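Long-range contacts in glucose dehydrogenase (Haloferax mediterranei, PDB 2B5W), which catalyses the zinc-dependent oxidation of D-glucose and related aldose sugars with NAD(+) or, preferably, NADP(+) as electron acceptor: residues I16-P21 with H58-H63; M124-T129 with I352-V357; R207-D212 with D227-P232. The protein carries 1 engineered substitution. All coordinates share one frame; numbering follows the deposited sequence.

Overall arrangement
Interactions 1 and 2 are neighbours in the catalytic part of the chain, their centres about 11 Å apart. They touch: Leu61 O lies 3.0 Å from Met124 N, a probable hydrogen bond. Both border strand 2-7, on which Ile16, His58 and Met124 rest. Interaction 1 is partly buried and combines one polar bond with apolar packing across a three-stranded sheet. Interaction 2 is buried; a phenylalanine ring packs on backbone and aliphatic groups, and the end of the chain returns to the GroES-like domain. Interaction 3 is a surface contact in the nucleotide-binding domain, its centre about 39 Å and 37 Å from those of interactions 1 and 2. It is a salt-bridge network beside the bound NADP.

Interaction 1 (I16-P21 with H58-H63); sequences IEKPRP and HLVLGH. With ZN (zinc ion), chain B.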
loop_
_atom_site.group_PDB
_atom_site.type_symbol
_atom_site.label_atom_id
_atom_site.label_comp_id
_atom_site.label_asym_id
_atom_site.label_seq_id
_atom_site.Cartn_x
_atom_site.Cartn_y
_atom_site.Cartn_z
ATOM N N ILE A 16 27.335 12.836 -30.883
ATOM C CA ILE A 16 28.686 12.320 -30.768
ATOM C C ILE A 16 28.894 11.123 -31.675
ATOM O O ILE A 16 27.949 10.577 -32.238
ATOM C CB ILE A 16 29.013 11.938 -29.327
ATOM C CG1 ILE A 16 28.116 10.789 -28.816
ATOM C CG2 ILE A 16 28.852 13.141 -28.389
ATOM C CD1 ILE A 16 28.613 10.206 -27.536
ATOM N N GLU A 17 30.148 10.703 -31.792
ATOM C CA GLU A 17 30.493 9.447 -32.443
ATOM C C GLU A 17 31.330 8.559 -31.556
ATOM O O GLU A 17 32.212 9.036 -30.806
ATOM C CB GLU A 17 31.223 9.697 -33.745
ATOM C CG GLU A 17 30.330 10.381 -34.768
ATOM C CD GLU A 17 31.078 10.766 -36.006
ATOM O OE1 GLU A 17 30.757 10.215 -37.060
ATOM O OE2 GLU A 17 31.983 11.620 -35.904
ATOM N N LYS A 18 31.068 7.260 -31.648
ATOM C CA LYS A 18 31.816 6.264 -30.924
ATOM C C LYS A 18 31.697 4.965 -31.683
ATOM O O LYS A 18 30.852 4.825 -32.571
ATOM C CB LYS A 18 31.265 6.128 -29.500
ATOM C CG LYS A 18 29.815 5.654 -29.441
ATOM C CD LYS A 18 29.471 5.186 -28.018
ATOM C CE LYS A 18 29.377 6.303 -27.074
ATOM N NZ LYS A 18 29.121 5.799 -25.671
ATOM N N PRO A 19 32.572 4.022 -31.395
ATOM C CA PRO A 19 32.566 2.771 -32.155
ATOM C C PRO A 19 31.250 2.009 -31.969
ATOM O O PRO A 19 30.670 2.083 -30.888
ATOM C CB PRO A 19 33.715 1.971 -31.536
ATOM C CG PRO A 19 34.557 2.965 -30.833
ATOM C CD PRO A 19 33.633 4.058 -30.371
ATOM N N ARG A 20 30.841 1.281 -32.990
ATOM C CA ARG A 20 29.734 0.344 -32.809
ATOM C C ARG A 20 30.115 -0.664 -31.749
ATOM O O ARG A 20 31.223 -1.199 -31.763
ATOM C CB ARG A 20 29.507 -0.443 -34.078
ATOM C CG ARG A 20 28.242 -0.203 -34.783
ATOM C CD ARG A 20 28.093 -1.180 -35.922
ATOM N NE ARG A 20 27.915 -0.480 -37.176
ATOM C CZ ARG A 20 27.601 -1.084 -38.304
ATOM N NH1 ARG A 20 27.432 -0.354 -39.395
ATOM N NH2 ARG A 20 27.491 -2.404 -38.349
ATOM N N PRO A 21 29.215 -0.961 -30.826
ATOM C CA PRO A 21 29.490 -2.006 -29.853
ATOM C C PRO A 21 29.472 -3.394 -30.503
ATOM O O PRO A 21 28.863 -3.591 -31.559
ATOM C CB PRO A 21 28.346 -1.840 -28.865
ATOM C CG PRO A 21 27.271 -1.403 -29.696
ATOM C CD PRO A 21 27.879 -0.377 -30.611
ATOM N N HIS A 58 30.458 11.537 -20.974
ATOM C CA HIS A 58 29.127 11.775 -21.521
ATOM C C HIS A 58 28.206 10.651 -21.069
ATOM O O HIS A 58 28.672 9.633 -20.539
ATOM C CB HIS A 58 29.199 11.803 -23.054
ATOM C CG HIS A 58 29.516 10.474 -23.670
ATOM N ND1 HIS A 58 30.797 9.969 -23.754
ATOM C CD2 HIS A 58 28.707 9.511 -24.183
ATOM C CE1 HIS A 58 30.765 8.774 -24.314
ATOM N NE2 HIS A 58 29.507 8.477 -24.594
ATOM N N LEU A 59 26.917 10.846 -21.317
ATOM C CA LEU A 59 25.925 9.807 -21.145
ATOM C C LEU A 59 25.056 9.793 -22.408
ATOM O O LEU A 59 24.420 10.786 -22.735
ATOM C CB LEU A 59 25.057 10.100 -19.934
ATOM C CG LEU A 59 23.832 9.184 -19.753
ATOM C CD1 LEU A 59 24.279 7.774 -19.477
ATOM C CD2 LEU A 59 22.993 9.694 -18.639
ATOM N N VAL A 60 25.065 8.670 -23.115
ATOM C CA VAL A 60 24.134 8.505 -24.246
ATOM C C VAL A 60 22.724 8.410 -23.662
ATOM O O VAL A 60 22.498 7.642 -22.700
ATOM C CB VAL A 60 24.448 7.261 -25.068
ATOM C CG1 VAL A 60 23.366 7.005 -26.107
ATOM C CG2 VAL A 60 25.826 7.393 -25.767
ATOM N N LEU A 61 21.805 9.218 -24.183
ATOM C CA LEU A 61 20.463 9.276 -23.667
ATOM C C LEU A 61 19.596 8.146 -24.231
ATOM O O LEU A 61 19.997 7.465 -25.154
ATOM C CB LEU A 61 19.839 10.615 -24.007
ATOM C CG LEU A 61 20.476 11.866 -23.384
ATOM C CD1 LEU A 61 19.817 13.098 -24.015
ATOM C CD2 LEU A 61 20.300 11.850 -21.888
ATOM N N GLY A 62 18.400 8.017 -23.652
ATOM C CA GLY A 62 17.334 7.193 -24.192
ATOM C C GLY A 62 17.185 5.863 -23.487
ATOM O O GLY A 62 18.104 5.038 -23.473
ATOM N N HIS A 63 15.976 5.613 -22.989
ATOM C CA HIS A 63 15.687 4.333 -22.341
ATOM C C HIS A 63 14.436 3.672 -22.927
ATOM O O HIS A 63 14.059 2.590 -22.498
ATOM C CB HIS A 63 15.496 4.531 -20.826
ATOM C CG HIS A 63 14.413 5.499 -20.510
ATOM N ND1 HIS A 63 14.611 6.866 -20.539
ATOM C CD2 HIS A 63 13.096 5.310 -20.244
ATOM C CE1 HIS A 63 13.457 7.477 -20.324
ATOM N NE2 HIS A 63 12.515 6.559 -20.162
HETATM ZN ZN ZN B . 10.569 7.185 -20.514
#
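Lys18 NZ donates a hydrogen bond to His58 NE2 at 2.9 Å. The contact spans a small antiparallel sheet of the GroES-like catalytic domain, with strand 2-7 in the middle and strands 14-17 and 58-60 at its margins. His58 is on one margin strand, and Lys18 comes just after the other. The contact therefore passes over the central strand. Ile16 and Val60 have the nearest CA atoms across it, 8.8 Å apart, so only side chains meet. Ile16 and His58 both also rest on Ala5 of the central strand.

The ammonium group lies almost exactly in the imidazole plane, 4° out of it. The lysine chain is bent at chi3 (71°), which sets CE 3.3 Å from His58 NE2. Since NE2 accepts, the imidazole is likely to be neutral, and the lysine charge would probably disfavour a second proton on it. ND1 has a hydrogen-bond partner of its own.

Ile16 approaches the same ring differently. Its CD1 sits 3.3 Å above the plane, shifted toward the rim, with CD2 as its closest ring atom at 3.4 Å. This is a CH-pi contact. Val60 CG2 lies at the ring edge and meets Lys18 NZ tip to tip at 3.7 Å. It also packs loosely on Ile16 CD1. His121 is also near: its ring stacks with His58, and its ND1 is hydrogen-bonded to Val60 N.

Beyond strand 58-60 the chain turns through Gly62. A CB there would be jammed against the preceding carbonyl oxygen. His63 follows and reaches the catalytic zinc, which Glu64 and the engineered Cys38 also bind. The bond from His63 NE2 to zinc is 2.1 Å.

Interaction 2 (M124-T129 with I352-V357); sequences MSEFFT and IEFSTV
Phe354 presses the tip of its ring against the backbone of Met124, with CZ 3.4 Å from Met124 C. The same CZ atom meets Met124 CB at 3.8 Å. The ring also meets Ser125 N, through CE2, and Glu126. Ser125 O stands over one face, 3.7 Å above the plane and offset toward the rim. Glu126 touches the ring with its aliphatic part: CG is 4.1 Å from Phe354 CD2, and the carboxylate is turned 48° from the ring plane. The side chain of Phe354 leaves the backbone toward Met124-Glu126, with CG beside its own backbone N, anti to the carbonyl carbon (chi1 -73°).

A second apolar patch lies further in. Met124 is extended beyond CG, and its SD and CE both reach Ile352 CD1, the CE atom at 4.0 Å. The two side chains cross at about a right angle. The zinc ion is about 9 Å from the Met124 side chain, so the patch lies close to the metal site without taking part in it.

Several polar atoms near the ring have partners of their own. Ser125 OG donates to Phe127 O at 2.6 Å, from above the carbonyl plane. Ser125 O accepts from Thr32 OG1, and Glu126 OE1 turns to the backbone N of Lys2.

As in other zinc alcohol dehydrogenases, the chain end returns from the nucleotide-binding domain to the catalytic one. Strands 127-131 and 349-353 both pair antiparallel with strand 27-37, and Ser355 OG also bonds to Thr32 O. The chain end thus packs beside strand 27-37, while Met124 also lies on Ile4 of strand 2-7.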
loop_
_atom_site.group_PDB
_atom_site.type_symbol
_atom_site.label_atom_id
_atom_site.label_comp_id
_atom_site.label_asym_id
_atom_site.label_seq_id
_atom_site.Cartn_x
_atom_site.Cartn_y
_atom_site.Cartn_z
ATOM N N MET A 124 20.026 5.815 -27.614
ATOM C CA MET A 124 20.025 6.775 -28.711
ATOM C C MET A 124 21.350 6.727 -29.467
ATOM O O MET A 124 22.136 7.677 -29.441
ATOM C CB MET A 124 19.741 8.199 -28.228
ATOM C CG MET A 124 18.324 8.392 -27.831
ATOM S SD MET A 124 17.973 10.079 -27.354
ATOM C CE MET A 124 16.201 9.909 -27.015
ATOM N N SER A 125 21.587 5.609 -30.113
ATOM C CA SER A 125 22.757 5.384 -30.939
ATOM C C SER A 125 22.297 4.517 -32.081
ATOM O O SER A 125 21.248 3.890 -31.994
ATOM C CB SER A 125 23.898 4.715 -30.149
ATOM O OG SER A 125 23.528 3.483 -29.562
ATOM N N GLU A 126 23.048 4.474 -33.182
ATOM C CA GLU A 126 22.589 3.712 -34.324
ATOM C C GLU A 126 22.486 2.221 -34.050
ATOM O O GLU A 126 21.662 1.552 -34.653
ATOM C CB GLU A 126 23.473 4.010 -35.548
ATOM C CG GLU A 126 23.334 5.461 -35.973
ATOM C CD GLU A 126 24.136 5.820 -37.204
ATOM O OE1 GLU A 126 25.370 5.960 -37.095
ATOM O OE2 GLU A 126 23.516 6.005 -38.272
ATOM N N PHE A 127 23.332 1.719 -33.156
ATOM C CA PHE A 127 23.349 0.315 -32.734
ATOM C C PHE A 127 23.529 0.233 -31.230
ATOM O O PHE A 127 24.104 1.117 -30.598
ATOM C CB PHE A 127 24.471 -0.488 -33.400
ATOM C CG PHE A 127 24.371 -0.551 -34.883
ATOM C CD1 PHE A 127 23.747 -1.618 -35.525
ATOM C CD2 PHE A 127 24.855 0.502 -35.651
ATOM C CE1 PHE A 127 23.638 -1.639 -36.904
ATOM C CE2 PHE A 127 24.732 0.487 -37.022
ATOM C CZ PHE A 127 24.135 -0.581 -37.653
ATOM N N PHE A 128 23.014 -0.850 -30.646
ATOM C CA PHE A 128 23.297 -1.181 -29.265
ATOM C C PHE A 128 23.304 -2.703 -29.080
ATOM O O PHE A 128 22.788 -3.439 -29.934
ATOM C CB PHE A 128 22.313 -0.486 -28.290
ATOM C CG PHE A 128 20.877 -0.927 -28.401
ATOM C CD1 PHE A 128 19.995 -0.270 -29.258
ATOM C CD2 PHE A 128 20.413 -2.001 -27.661
ATOM C CE1 PHE A 128 18.656 -0.670 -29.349
ATOM C CE2 PHE A 128 19.074 -2.424 -27.750
ATOM C CZ PHE A 128 18.210 -1.774 -28.589
ATOM N N THR A 129 23.903 -3.147 -27.984
ATOM C CA THR A 129 23.814 -4.516 -27.576
ATOM C C THR A 129 22.971 -4.674 -26.348
ATOM O O THR A 129 22.775 -3.742 -25.582
ATOM C CB THR A 129 25.207 -5.087 -27.301
ATOM O OG1 THR A 129 25.875 -4.293 -26.298
ATOM C CG2 THR A 129 26.063 -5.002 -28.577
ATOM N N ILE A 352 12.888 9.900 -31.645
ATOM C CA ILE A 352 13.886 10.066 -32.685
ATOM C C ILE A 352 14.015 8.772 -33.464
ATOM O O ILE A 352 14.179 7.709 -32.887
ATOM C CB ILE A 352 15.244 10.434 -32.085
ATOM C CG1 ILE A 352 15.111 11.764 -31.319
ATOM C CG2 ILE A 352 16.307 10.544 -33.197
ATOM C CD1 ILE A 352 16.258 12.066 -30.373
ATOM N N GLU A 353 13.969 8.882 -34.781
ATOM C CA GLU A 353 14.109 7.762 -35.681
ATOM C C GLU A 353 15.545 7.678 -36.177
ATOM O O GLU A 353 16.011 8.579 -36.883
ATOM C CB GLU A 353 13.156 7.892 -36.862
ATOM C CG GLU A 353 13.263 6.728 -37.847
ATOM C CD GLU A 353 12.137 6.714 -38.818
ATOM O OE1 GLU A 353 12.241 7.405 -39.843
ATOM O OE2 GLU A 353 11.173 5.970 -38.568
ATOM N N PHE A 354 16.201 6.595 -35.840
ATOM C CA PHE A 354 17.556 6.274 -36.299
ATOM C C PHE A 354 17.605 5.517 -37.624
ATOM O O PHE A 354 18.545 5.671 -38.420
ATOM C CB PHE A 354 18.311 5.502 -35.216
ATOM C CG PHE A 354 18.722 6.365 -34.069
ATOM C CD1 PHE A 354 17.804 6.740 -33.107
ATOM C CD2 PHE A 354 20.017 6.833 -33.971
ATOM C CE1 PHE A 354 18.177 7.582 -32.066
ATOM C CE2 PHE A 354 20.379 7.683 -32.924
ATOM C CZ PHE A 354 19.452 8.050 -31.999
ATOM N N SER A 355 16.583 4.696 -37.861
ATOM C CA SER A 355 16.505 3.885 -39.062
ATOM C C SER A 355 15.108 3.320 -39.210
ATOM O O SER A 355 14.317 3.346 -38.267
ATOM C CB SER A 355 17.521 2.758 -39.000
ATOM O OG SER A 355 17.114 1.686 -38.138
ATOM N N THR A 356 14.809 2.851 -40.413
ATOM C CA THR A 356 13.573 2.148 -40.705
ATOM C C THR A 356 13.853 0.659 -40.845
ATOM O O THR A 356 14.991 0.219 -41.025
ATOM C CB THR A 356 12.936 2.681 -42.005
ATOM O OG1 THR A 356 13.867 2.522 -43.061
ATOM C CG2 THR A 356 12.702 4.192 -41.982
ATOM N N VAL A 357 12.801 -0.142 -40.764
ATOM C CA VAL A 357 12.989 -1.579 -40.785
ATOM C C VAL A 357 13.547 -2.035 -42.152
ATOM O O VAL A 357 13.137 -1.523 -43.194
ATOM C CB VAL A 357 11.689 -2.322 -40.454
ATOM C CG1 VAL A 357 11.914 -3.820 -40.601
ATOM C CG2 VAL A 357 11.217 -1.994 -39.012
#

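Interaction 3 (R207-D212 with D227-P232); sequences RRDRPD and DSRQTP. With NAP (NADP nicotinamide-adenine-dinucleotide phosphate), chain I.
Arg229 lays the face of its guanidinium against the backbone of Arg207, whose O sits over the centre, 3.3 Å from the plane. The two segments are loops following adjacent parallel strands of the Rossmann fold, beside the adenine end of NADP. Arg229 grips Asp227 side-on. NE meets the syn lone pair of OD1 in a nearly straight bond (177°), and NH2 meets OD2. OD1 also accepts from Arg229 N, which makes an Asx turn. Across the loops, Asp209 crosses Arg229 at about a right angle. Its OD1 takes NH2 at 2.9 Å in a salt bridge, approached from above the carboxylate plane, and a weak bond from NH1.

Arg207 leads away to the adenine, with N7A 3.4 Å above the centre of its guanidinium. Its NE and NH2 both donate to O3X of the 2'-phosphate on the adenosine ribose. Arg208 turns its edge to this phosphate, NE to O2X and NH2 to O1X, while Asp212 OD2 holds its NH1. This is consistent with the preference for NADP(+). An alanine in place of Arg207 would probably leave O3X without these two donors and the adenine without its flat neighbour. Ser228 OG donates to adenine N1A at 2.7 Å.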
loop_
_atom_site.group_PDB
_atom_site.type_symbol
_atom_site.label_atom_id
_atom_site.label_comp_id
_atom_site.label_asym_id
_atom_site.label_seq_id
_atom_site.Cartn_x
_atom_site.Cartn_y
_atom_site.Cartn_z
ATOM N N ARG A 207 -3.275 21.328 -15.358
ATOM C CA ARG A 207 -3.327 22.739 -14.975
ATOM C C ARG A 207 -3.142 23.629 -16.214
ATOM O O ARG A 207 -2.412 24.616 -16.181
ATOM C CB ARG A 207 -2.326 23.041 -13.862
ATOM C CG ARG A 207 -0.915 22.747 -14.133
ATOM C CD ARG A 207 -0.009 22.986 -12.932
ATOM N NE ARG A 207 1.352 22.644 -13.252
ATOM C CZ ARG A 207 2.358 22.676 -12.382
ATOM N NH1 ARG A 207 2.128 23.019 -11.117
ATOM N NH2 ARG A 207 3.584 22.343 -12.773
ATOM N N ARG A 208 -3.809 23.226 -17.282
ATOM C CA ARG A 208 -3.768 23.905 -18.582
ATOM C C ARG A 208 -5.009 24.711 -18.861
ATOM O O ARG A 208 -6.138 24.343 -18.479
ATOM C CB ARG A 208 -3.637 22.893 -19.715
ATOM C CG ARG A 208 -2.399 22.030 -19.641
ATOM C CD ARG A 208 -1.121 22.770 -19.812
ATOM N NE ARG A 208 0.063 21.929 -19.614
ATOM C CZ ARG A 208 0.527 21.074 -20.511
ATOM N NH1 ARG A 208 -0.044 20.942 -21.691
ATOM N NH2 ARG A 208 1.621 20.349 -20.230
ATOM N N ASP A 209 -4.770 25.808 -19.593
ATOM C CA ASP A 209 -5.859 26.553 -20.231
ATOM C C ASP A 209 -6.129 25.995 -21.615
ATOM O O ASP A 209 -5.196 25.645 -22.343
ATOM C CB ASP A 209 -5.503 28.055 -20.370
ATOM C CG ASP A 209 -5.081 28.690 -19.057
ATOM O OD1 ASP A 209 -5.819 28.552 -18.064
ATOM O OD2 ASP A 209 -4.036 29.348 -18.930
ATOM N N ARG A 210 -7.398 26.037 -22.005
ATOM C CA ARG A 210 -7.822 25.758 -23.371
ATOM C C ARG A 210 -7.376 26.896 -24.317
ATOM O O ARG A 210 -7.259 28.050 -23.877
ATOM C CB ARG A 210 -9.325 25.579 -23.423
ATOM C CG ARG A 210 -9.899 24.447 -22.567
ATOM C CD ARG A 210 -11.392 24.489 -22.459
ATOM N NE ARG A 210 -11.855 23.499 -21.497
ATOM C CZ ARG A 210 -12.139 22.257 -21.770
ATOM N NH1 ARG A 210 -12.060 21.790 -23.003
ATOM N NH2 ARG A 210 -12.468 21.448 -20.770
ATOM N N PRO A 211 -7.060 26.593 -25.580
ATOM C CA PRO A 211 -7.064 25.243 -26.150
ATOM C C PRO A 211 -5.724 24.547 -25.842
ATOM O O PRO A 211 -4.653 25.156 -25.847
ATOM C CB PRO A 211 -7.163 25.517 -27.667
ATOM C CG PRO A 211 -6.367 26.765 -27.830
ATOM C CD PRO A 211 -6.636 27.582 -26.579
ATOM N N ASP A 212 -5.813 23.235 -25.594
ATOM C CA ASP A 212 -4.652 22.441 -25.168
ATOM C C ASP A 212 -4.854 21.009 -25.646
ATOM O O ASP A 212 -5.944 20.460 -25.508
ATOM C CB ASP A 212 -4.526 22.480 -23.667
ATOM C CG ASP A 212 -3.308 21.768 -23.184
ATOM O OD1 ASP A 212 -3.445 20.516 -23.039
ATOM O OD2 ASP A 212 -2.233 22.353 -22.921
ATOM N N ASP A 227 -8.894 20.555 -13.630
ATOM C CA ASP A 227 -7.882 21.563 -13.546
ATOM C C ASP A 227 -7.612 21.824 -12.078
ATOM O O ASP A 227 -8.502 22.234 -11.368
ATOM C CB ASP A 227 -8.419 22.834 -14.218
ATOM C CG ASP A 227 -7.462 23.977 -14.192
ATOM O OD1 ASP A 227 -6.381 23.961 -13.547
ATOM O OD2 ASP A 227 -7.722 25.013 -14.891
ATOM N N SER A 228 -6.400 21.525 -11.641
ATOM C CA SER A 228 -6.024 21.585 -10.238
ATOM C C SER A 228 -6.026 23.002 -9.674
ATOM O O SER A 228 -6.051 23.186 -8.467
ATOM C CB SER A 228 -4.655 20.985 -10.029
ATOM O OG SER A 228 -3.612 21.688 -10.652
ATOM N N ARG A 229 -5.956 23.986 -10.562
ATOM C CA ARG A 229 -6.072 25.405 -10.154
ATOM C C ARG A 229 -7.489 25.761 -9.712
ATOM O O ARG A 229 -7.708 26.714 -8.966
ATOM C CB ARG A 229 -5.623 26.275 -11.307
ATOM C CG ARG A 229 -4.160 26.037 -11.741
ATOM C CD ARG A 229 -3.774 26.728 -12.994
ATOM N NE ARG A 229 -4.623 26.284 -14.087
ATOM C CZ ARG A 229 -4.685 26.867 -15.266
ATOM N NH1 ARG A 229 -3.920 27.909 -15.538
ATOM N NH2 ARG A 229 -5.501 26.377 -16.189
ATOM N N GLN A 230 -8.458 25.007 -10.189
ATOM C CA GLN A 230 -9.852 25.113 -9.802
ATOM C C GLN A 230 -10.269 24.148 -8.702
ATOM O O GLN A 230 -10.993 24.528 -7.759
ATOM C CB GLN A 230 -10.719 24.826 -11.006
ATOM C CG GLN A 230 -10.532 25.796 -12.149
ATOM C CD GLN A 230 -10.958 27.193 -11.772
ATOM O OE1 GLN A 230 -12.001 27.378 -11.134
ATOM N NE2 GLN A 230 -10.143 28.172 -12.128
ATOM N N THR A 231 -9.855 22.890 -8.853
ATOM C CA THR A 231 -10.249 21.817 -7.971
ATOM C C THR A 231 -9.014 21.048 -7.531
ATOM O O THR A 231 -8.511 20.221 -8.287
ATOM C CB THR A 231 -11.200 20.870 -8.691
ATOM O OG1 THR A 231 -12.343 21.586 -9.176
ATOM C CG2 THR A 231 -11.759 19.823 -7.720
ATOM N N PRO A 232 -8.521 21.307 -6.321
ATOM C CA PRO A 232 -7.451 20.502 -5.738
ATOM C C PRO A 232 -7.907 19.087 -5.497
ATOM O O PRO A 232 -9.080 18.808 -5.409
ATOM C CB PRO A 232 -7.168 21.191 -4.395
ATOM C CG PRO A 232 -7.776 22.562 -4.515
ATOM C CD PRO A 232 -8.942 22.406 -5.420
HETATM P PA NAP I . 5.895 15.166 -17.404
HETATM O O1A NAP I . 6.757 16.179 -16.821
HETATM O O2A NAP I . 5.870 15.197 -18.939
HETATM O O5B NAP I . 4.405 15.327 -16.911
HETATM C C5B NAP I . 4.035 15.749 -15.626
HETATM C C4B NAP I . 2.736 16.481 -15.886
HETATM O O4B NAP I . 2.139 16.749 -14.637
HETATM C C3B NAP I . 2.919 17.821 -16.625
HETATM O O3B NAP I . 2.191 17.883 -17.841
HETATM C C2B NAP I . 2.434 18.860 -15.613
HETATM O O2B NAP I . 1.657 19.911 -16.164
HETATM C C1B NAP I . 1.575 18.041 -14.681
HETATM N N9A NAP I . 1.564 18.600 -13.342
HETATM C C8A NAP I . 2.652 18.810 -12.527
HETATM N N7A NAP I . 2.217 19.351 -11.373
HETATM C C5A NAP I . 0.857 19.531 -11.467
HETATM C C6A NAP I . -0.122 20.046 -10.611
HETATM N N6A NAP I . 0.172 20.580 -9.407
HETATM N N1A NAP I . -1.435 20.068 -11.021
HETATM C C2A NAP I . -1.806 19.566 -12.250
HETATM N N3A NAP I . -0.849 19.058 -13.111
HETATM C C4A NAP I . 0.447 19.028 -12.717
HETATM O O3 NAP I . 6.434 13.703 -17.078
HETATM P PN NAP I . 5.965 12.243 -17.598
HETATM O O1N NAP I . 4.494 12.172 -17.828
HETATM O O2N NAP I . 6.900 11.681 -18.624
HETATM O O5D NAP I . 6.294 11.688 -16.137
HETATM C C5D NAP I . 5.394 11.895 -15.066
HETATM C C4D NAP I . 6.072 11.610 -13.727
HETATM O O4D NAP I . 6.393 10.217 -13.684
HETATM C C3D NAP I . 7.387 12.367 -13.522
HETATM O O3D NAP I . 7.499 12.832 -12.191
HETATM C C2D NAP I . 8.440 11.312 -13.843
HETATM O O2D NAP I . 9.706 11.540 -13.281
HETATM C C1D NAP I . 7.760 10.052 -13.309
HETATM N N1N NAP I . 8.161 8.783 -13.929
HETATM C C2N NAP I . 8.392 7.768 -13.053
HETATM C C3N NAP I . 8.680 6.521 -13.530
HETATM C C7N NAP I . 8.737 5.430 -12.502
HETATM O O7N NAP I . 9.233 4.243 -13.034
HETATM N N7N NAP I . 8.335 5.668 -11.223
HETATM C C4N NAP I . 8.792 6.259 -14.901
HETATM C C5N NAP I . 8.543 7.303 -15.783
HETATM C C6N NAP I . 8.198 8.568 -15.286
HETATM P P2B NAP I . 2.343 21.323 -16.688
HETATM O O1X NAP I . 3.176 21.115 -17.845
HETATM O O2X NAP I . 1.108 22.205 -16.965
HETATM O O3X NAP I . 3.168 21.924 -15.546
#